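Local coordinates for protein 6-phosphogluconate dehydrogenase (Decarboxylating) (Geobacter metallireducens, PDB 4E21) that probably catalyses the NADP-dependent oxidative decarboxylation of 6-phosphogluconate in the pentose phosphate pathway, at residues R83-M88 with P103-N108; N108-D113 with T135-G140. All blocks are in the same frame, centred on the assembly; numbering follows the deposited sequence.

Interaction 1. Residues R83-M88 with P103-N108; sequences RVVWLM and PLLAAN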
loop_
_atom_site.group_PDB
_atom_site.type_symbol
_atom_site.label_atom_id
_atom_site.label_comp_id
_atom_site.label_asym_id
_atom_site.label_seq_id
_atom_site.Cartn_x
_atom_site.Cartn_y
_atom_site.Cartn_z
ATOM N N ARG B 83 -33.481 1.617 35.904
ATOM C CA ARG B 83 -33.160 0.389 35.202
ATOM C C ARG B 83 -31.771 0.436 34.604
ATOM O O ARG B 83 -31.251 1.515 34.335
ATOM C CB ARG B 83 -34.156 0.156 34.087
ATOM C CG ARG B 83 -35.548 0.010 34.569
ATOM C CD ARG B 83 -36.447 -0.205 33.392
ATOM N NE ARG B 83 -37.821 -0.444 33.791
ATOM C CZ ARG B 83 -38.761 0.497 33.844
ATOM N NH1 ARG B 83 -38.473 1.752 33.541
ATOM N NH2 ARG B 83 -39.993 0.169 34.196
ATOM N N VAL B 84 -31.181 -0.746 34.422
ATOM C CA VAL B 84 -29.985 -0.916 33.598
ATOM C C VAL B 84 -30.283 -1.872 32.438
ATOM O O VAL B 84 -30.471 -3.076 32.650
ATOM C CB VAL B 84 -28.813 -1.451 34.404
ATOM C CG1 VAL B 84 -27.669 -1.912 33.448
ATOM C CG2 VAL B 84 -28.325 -0.379 35.337
ATOM N N VAL B 85 -30.336 -1.336 31.219
ATOM C CA VAL B 85 -30.684 -2.144 30.047
ATOM C C VAL B 85 -29.526 -2.281 29.047
ATOM O O VAL B 85 -29.065 -1.289 28.496
ATOM C CB VAL B 85 -31.912 -1.574 29.301
ATOM C CG1 VAL B 85 -32.309 -2.494 28.120
ATOM C CG2 VAL B 85 -33.077 -1.353 30.268
ATOM N N TRP B 86 -29.083 -3.512 28.806
ATOM C CA TRP B 86 -27.989 -3.785 27.872
ATOM C C TRP B 86 -28.521 -4.311 26.535
ATOM O O TRP B 86 -29.330 -5.246 26.511
ATOM C CB TRP B 86 -27.037 -4.799 28.493
ATOM C CG TRP B 86 -25.682 -4.871 27.856
ATOM C CD1 TRP B 86 -25.387 -5.330 26.598
ATOM C CD2 TRP B 86 -24.427 -4.511 28.455
ATOM N NE1 TRP B 86 -24.032 -5.274 26.382
ATOM C CE2 TRP B 86 -23.421 -4.769 27.499
ATOM C CE3 TRP B 86 -24.060 -3.979 29.697
ATOM C CZ2 TRP B 86 -22.075 -4.514 27.750
ATOM C CZ3 TRP B 86 -22.729 -3.738 29.950
ATOM C CH2 TRP B 86 -21.749 -4.003 28.979
ATOM N N LEU B 87 -28.101 -3.691 25.428
ATOM C CA LEU B 87 -28.477 -4.159 24.089
ATOM C C LEU B 87 -27.316 -4.914 23.435
ATOM O O LEU B 87 -26.193 -4.419 23.404
ATOM C CB LEU B 87 -28.914 -3.002 23.178
ATOM C CG LEU B 87 -29.993 -2.012 23.654
ATOM C CD1 LEU B 87 -30.207 -0.907 22.634
ATOM C CD2 LEU B 87 -31.325 -2.706 23.922
HETATM N N MSE B 88 -27.596 -6.119 22.940
HETATM C CA MSE B 88 -26.679 -6.883 22.093
HETATM C C MSE B 88 -27.454 -7.322 20.855
HETATM O O MSE B 88 -27.529 -8.514 20.546
HETATM C CB MSE B 88 -26.116 -8.124 22.799
HETATM C CG MSE B 88 -24.951 -7.884 23.747
HETATM SE SE MSE B 88 -23.599 -6.638 23.062
HETATM C CE MSE B 88 -22.010 -7.445 23.763
ATOM N N PRO B 103 -40.672 4.584 25.399
ATOM C CA PRO B 103 -41.937 5.001 26.036
ATOM C C PRO B 103 -42.261 4.264 27.333
ATOM O O PRO B 103 -43.058 4.773 28.116
ATOM C CB PRO B 103 -42.993 4.676 24.975
ATOM C CG PRO B 103 -42.234 4.750 23.656
ATOM C CD PRO B 103 -40.858 4.217 23.981
ATOM N N LEU B 104 -41.663 3.096 27.557
ATOM C CA LEU B 104 -41.832 2.374 28.817
ATOM C C LEU B 104 -40.730 2.678 29.822
ATOM O O LEU B 104 -40.811 2.255 30.968
ATOM C CB LEU B 104 -41.892 0.855 28.612
ATOM C CG LEU B 104 -43.092 0.151 27.953
ATOM C CD1 LEU B 104 -44.262 1.095 27.778
ATOM C CD2 LEU B 104 -42.677 -0.476 26.597
ATOM N N LEU B 105 -39.690 3.389 29.399
ATOM C CA LEU B 105 -38.556 3.649 30.291
ATOM C C LEU B 105 -38.792 4.946 31.066
ATOM O O LEU B 105 -39.774 5.656 30.828
ATOM C CB LEU B 105 -37.223 3.708 29.526
ATOM C CG LEU B 105 -36.733 2.433 28.820
ATOM C CD1 LEU B 105 -35.404 2.662 28.094
ATOM C CD2 LEU B 105 -36.601 1.282 29.795
ATOM N N ALA B 106 -37.885 5.258 31.982
ATOM C CA ALA B 106 -38.091 6.396 32.859
ATOM C C ALA B 106 -36.795 7.145 33.074
ATOM O O ALA B 106 -35.705 6.567 32.969
ATOM C CB ALA B 106 -38.661 5.921 34.194
ATOM N N ALA B 107 -36.913 8.429 33.382
ATOM C CA ALA B 107 -35.759 9.238 33.738
ATOM C C ALA B 107 -34.851 8.544 34.781
ATOM O O ALA B 107 -35.321 7.884 35.707
ATOM C CB ALA B 107 -36.196 10.631 34.202
ATOM N N ASN B 108 -33.545 8.679 34.589
ATOM C CA ASN B 108 -32.542 8.025 35.435
ATOM C C ASN B 108 -32.287 6.557 35.086
ATOM O O ASN B 108 -31.381 5.939 35.632
ATOM C CB ASN B 108 -32.847 8.227 36.934
ATOM C CG ASN B 108 -32.679 9.700 37.374
ATOM O OD1 ASN B 108 -32.049 10.517 36.678
ATOM N ND2 ASN B 108 -33.246 10.038 38.521
HETATM O O HOH W 1 -41.223 3.023 33.627
#
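Arg83 reaches from just before strand 84-87 to the backbone of the loop at Leu104, Leu105 and Ala106. Its CB points toward that loop, and with CG anti to the carbonyl carbon (chi1 -61°) and the chain extended from CG to NE, the aliphatic stem runs straight out to the guanidinium group. On the way, Arg83 CD packs against Leu105 CD2 at 3.9 Å, the two side chains crossing obliquely. The same methyl is touched more loosely by Val85 CG2, 4.4 Å from Leu105 CD2. In this Rossmann-type nucleotide-binding domain, the loop 103-108 is part of the crossover that follows helix 94-101 and leads into strand 110-113, next to strand 84-87 in the sheet. At the tip, Arg83 NH1 lies 3.8 Å from Leu105 CA, and Ala106 N sits at the guanidinium edge, near its plane. One water, in the guanidinium plane at its edge, accepts a hydrogen bond from Arg83 NH1 (3.0 Å) and donates one to Leu104 O (2.8 Å). NH1 also forms a salt bridge with Asp109 OD2, which accepts a hydrogen bond from Ala106 N as well, while Arg83 NH2 is hydrogen-bonded to Cys76 O.

Interaction 2. Residues N108-D113 with T135-G140; sequences NDIVID and TYVDVG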
loop_
_atom_site.group_PDB
_atom_site.type_symbol
_atom_site.label_atom_id
_atom_site.label_comp_id
_atom_site.label_asym_id
_atom_site.label_seq_id
_atom_site.Cartn_x
_atom_site.Cartn_y
_atom_site.Cartn_z
ATOM N N ASN B 108 -33.545 8.679 34.589
ATOM C CA ASN B 108 -32.542 8.025 35.435
ATOM C C ASN B 108 -32.287 6.557 35.086
ATOM O O ASN B 108 -31.381 5.939 35.632
ATOM C CB ASN B 108 -32.847 8.227 36.934
ATOM C CG ASN B 108 -32.679 9.700 37.374
ATOM O OD1 ASN B 108 -32.049 10.517 36.678
ATOM N ND2 ASN B 108 -33.246 10.038 38.521
ATOM N N ASP B 109 -33.069 5.999 34.171
ATOM C CA ASP B 109 -32.678 4.731 33.560
ATOM C C ASP B 109 -31.397 4.900 32.727
ATOM O O ASP B 109 -31.085 5.996 32.243
ATOM C CB ASP B 109 -33.783 4.172 32.661
ATOM C CG ASP B 109 -34.946 3.579 33.445
ATOM O OD1 ASP B 109 -34.859 3.489 34.695
ATOM O OD2 ASP B 109 -35.942 3.189 32.789
ATOM N N ILE B 110 -30.676 3.796 32.569
ATOM C CA ILE B 110 -29.478 3.717 31.744
ATOM C C ILE B 110 -29.659 2.628 30.684
ATOM O O ILE B 110 -30.060 1.492 31.002
ATOM C CB ILE B 110 -28.254 3.302 32.598
ATOM C CG1 ILE B 110 -27.955 4.339 33.668
ATOM C CG2 ILE B 110 -27.004 3.036 31.716
ATOM C CD1 ILE B 110 -26.877 3.891 34.639
ATOM N N VAL B 111 -29.354 2.974 29.434
ATOM C CA VAL B 111 -29.383 2.028 28.318
ATOM C C VAL B 111 -27.970 1.888 27.746
ATOM O O VAL B 111 -27.280 2.873 27.474
ATOM C CB VAL B 111 -30.379 2.480 27.211
ATOM C CG1 VAL B 111 -30.388 1.501 26.017
ATOM C CG2 VAL B 111 -31.767 2.603 27.777
ATOM N N ILE B 112 -27.522 0.656 27.602
ATOM C CA ILE B 112 -26.195 0.402 27.088
ATOM C C ILE B 112 -26.287 -0.264 25.722
ATOM O O ILE B 112 -27.003 -1.253 25.573
ATOM C CB ILE B 112 -25.429 -0.498 28.049
ATOM C CG1 ILE B 112 -25.390 0.167 29.431
ATOM C CG2 ILE B 112 -24.013 -0.827 27.493
ATOM C CD1 ILE B 112 -25.222 -0.805 30.551
ATOM N N ASP B 113 -25.603 0.292 24.725
ATOM C CA ASP B 113 -25.465 -0.389 23.427
ATOM C C ASP B 113 -24.064 -0.995 23.348
ATOM O O ASP B 113 -23.053 -0.284 23.281
ATOM C CB ASP B 113 -25.687 0.575 22.270
ATOM C CG ASP B 113 -25.513 -0.089 20.909
ATOM O OD1 ASP B 113 -25.413 -1.327 20.846
ATOM O OD2 ASP B 113 -25.490 0.638 19.895
ATOM N N THR B 135 -29.863 7.989 30.396
ATOM C CA THR B 135 -28.450 8.054 30.073
ATOM C C THR B 135 -28.038 6.926 29.129
ATOM O O THR B 135 -28.214 5.736 29.424
ATOM C CB THR B 135 -27.563 8.145 31.324
ATOM O OG1 THR B 135 -27.998 9.256 32.124
ATOM C CG2 THR B 135 -26.128 8.381 30.926
ATOM N N TYR B 136 -27.528 7.317 27.970
ATOM C CA TYR B 136 -27.161 6.348 26.936
ATOM C C TYR B 136 -25.648 6.064 26.909
ATOM O O TYR B 136 -24.842 6.971 26.675
ATOM C CB TYR B 136 -27.644 6.834 25.568
ATOM C CG TYR B 136 -27.592 5.789 24.465
ATOM C CD1 TYR B 136 -28.565 4.790 24.376
ATOM C CD2 TYR B 136 -26.594 5.819 23.489
ATOM C CE1 TYR B 136 -28.535 3.847 23.359
ATOM C CE2 TYR B 136 -26.562 4.879 22.473
ATOM C CZ TYR B 136 -27.537 3.899 22.419
ATOM O OH TYR B 136 -27.513 2.958 21.423
ATOM N N VAL B 137 -25.286 4.800 27.142
ATOM C CA VAL B 137 -23.888 4.376 27.252
ATOM C C VAL B 137 -23.458 3.428 26.122
ATOM O O VAL B 137 -24.124 2.419 25.861
ATOM C CB VAL B 137 -23.639 3.714 28.619
ATOM C CG1 VAL B 137 -22.181 3.323 28.774
ATOM C CG2 VAL B 137 -24.041 4.664 29.729
ATOM N N ASP B 138 -22.359 3.766 25.435
ATOM C CA ASP B 138 -21.830 2.901 24.375
ATOM C C ASP B 138 -20.681 2.039 24.881
ATOM O O ASP B 138 -19.756 2.520 25.539
ATOM C CB ASP B 138 -21.445 3.677 23.096
ATOM C CG ASP B 138 -20.474 4.835 23.358
ATOM O OD1 ASP B 138 -20.892 5.886 23.891
ATOM O OD2 ASP B 138 -19.289 4.709 23.001
ATOM N N VAL B 139 -20.769 0.748 24.614
ATOM C CA VAL B 139 -19.706 -0.161 24.998
ATOM C C VAL B 139 -19.232 -0.941 23.784
ATOM O O VAL B 139 -20.006 -1.655 23.152
ATOM C CB VAL B 139 -20.126 -1.130 26.146
ATOM C CG1 VAL B 139 -19.031 -2.161 26.414
ATOM C CG2 VAL B 139 -20.417 -0.356 27.418
ATOM N N GLY B 140 -17.968 -0.755 23.426
ATOM C CA GLY B 140 -17.335 -1.609 22.449
ATOM C C GLY B 140 -16.762 -2.776 23.219
ATOM O O GLY B 140 -15.981 -2.591 24.157
#
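A right-handed beta-alpha-beta unit of the Rossmann-type domain, strand 110-113, helix 119-130 and strand 135-142, brings Ile110 to Asp113 alongside Thr135 to Asp138 as neighbouring parallel strands. The axes of segments 110-113 and 135-140 approach to 4.7 Å, their directions 25° apart. Five backbone hydrogen bonds form the ladder: Thr135 N to Asp109 O, Val111 N to Thr135 O, Val137 N to Val111 O, Asp113 N to Val137 O and Val139 N to Asp113 O. The Val137 N to Val111 O bond is 2.8 Å long and almost straight. Between these bonds, Ile112 CA makes a CA-H...O contact of 3.1 Å with Val137 O.

On one face, Ile112 and Val137 lie side by side, with Ile112 CG1 4.0 Å from Val137 CB. Ile112 CG2 reaches on to Val139, two residues beyond Val137, meeting its CG2 at 3.6 Å, while Ile110 CG2 touches Val137 CG2 at 3.9 Å.

On the other face, Tyr136 extends along the neighbouring strand, CG anti to the backbone N (chi1 -167°). Its CE1 meets Val111 CG1 at 4.0 Å, and its OH lies 3.1 Å from Asp113 CB, the carboxylate and ring planes being 56° apart. Asp113 is held by Gly115 N at OD1 and Ser117 OG at OD2. A leucine in place of Tyr136 would probably leave a gap beside Val111 CG1 and Asp113 CB where the outer ring and hydroxyl now pack.

The Ile110 and Thr135 side chains pack on helix 160-165. Across the sheet, Tyr136 and Val111 pack against helices 94-101 and 119-130, and strand 84-87 pairs with the far edge of strand 110-113.

How the interactions relate
Interaction 1 precedes interaction 2 along the chain, and the two meet at Asn108, the last residue of segment 103-108 and the first of 108-113. Their centres are about 8 Å apart. Strands 84-87, 110-113 and 135-142 are consecutive neighbours in one sheet; probable hydrogen bonds join Val85 O to Ile112 N (2.6 Å) and Leu87 N to Ile112 O (2.7 Å). Packing of Trp86 on Ile112 and Leu105 on Val111 adds side-chain contact. Together, two successive crossovers, through helices 94-101 and 119-130, build the middle of the sheet in the probable NADP-binding domain.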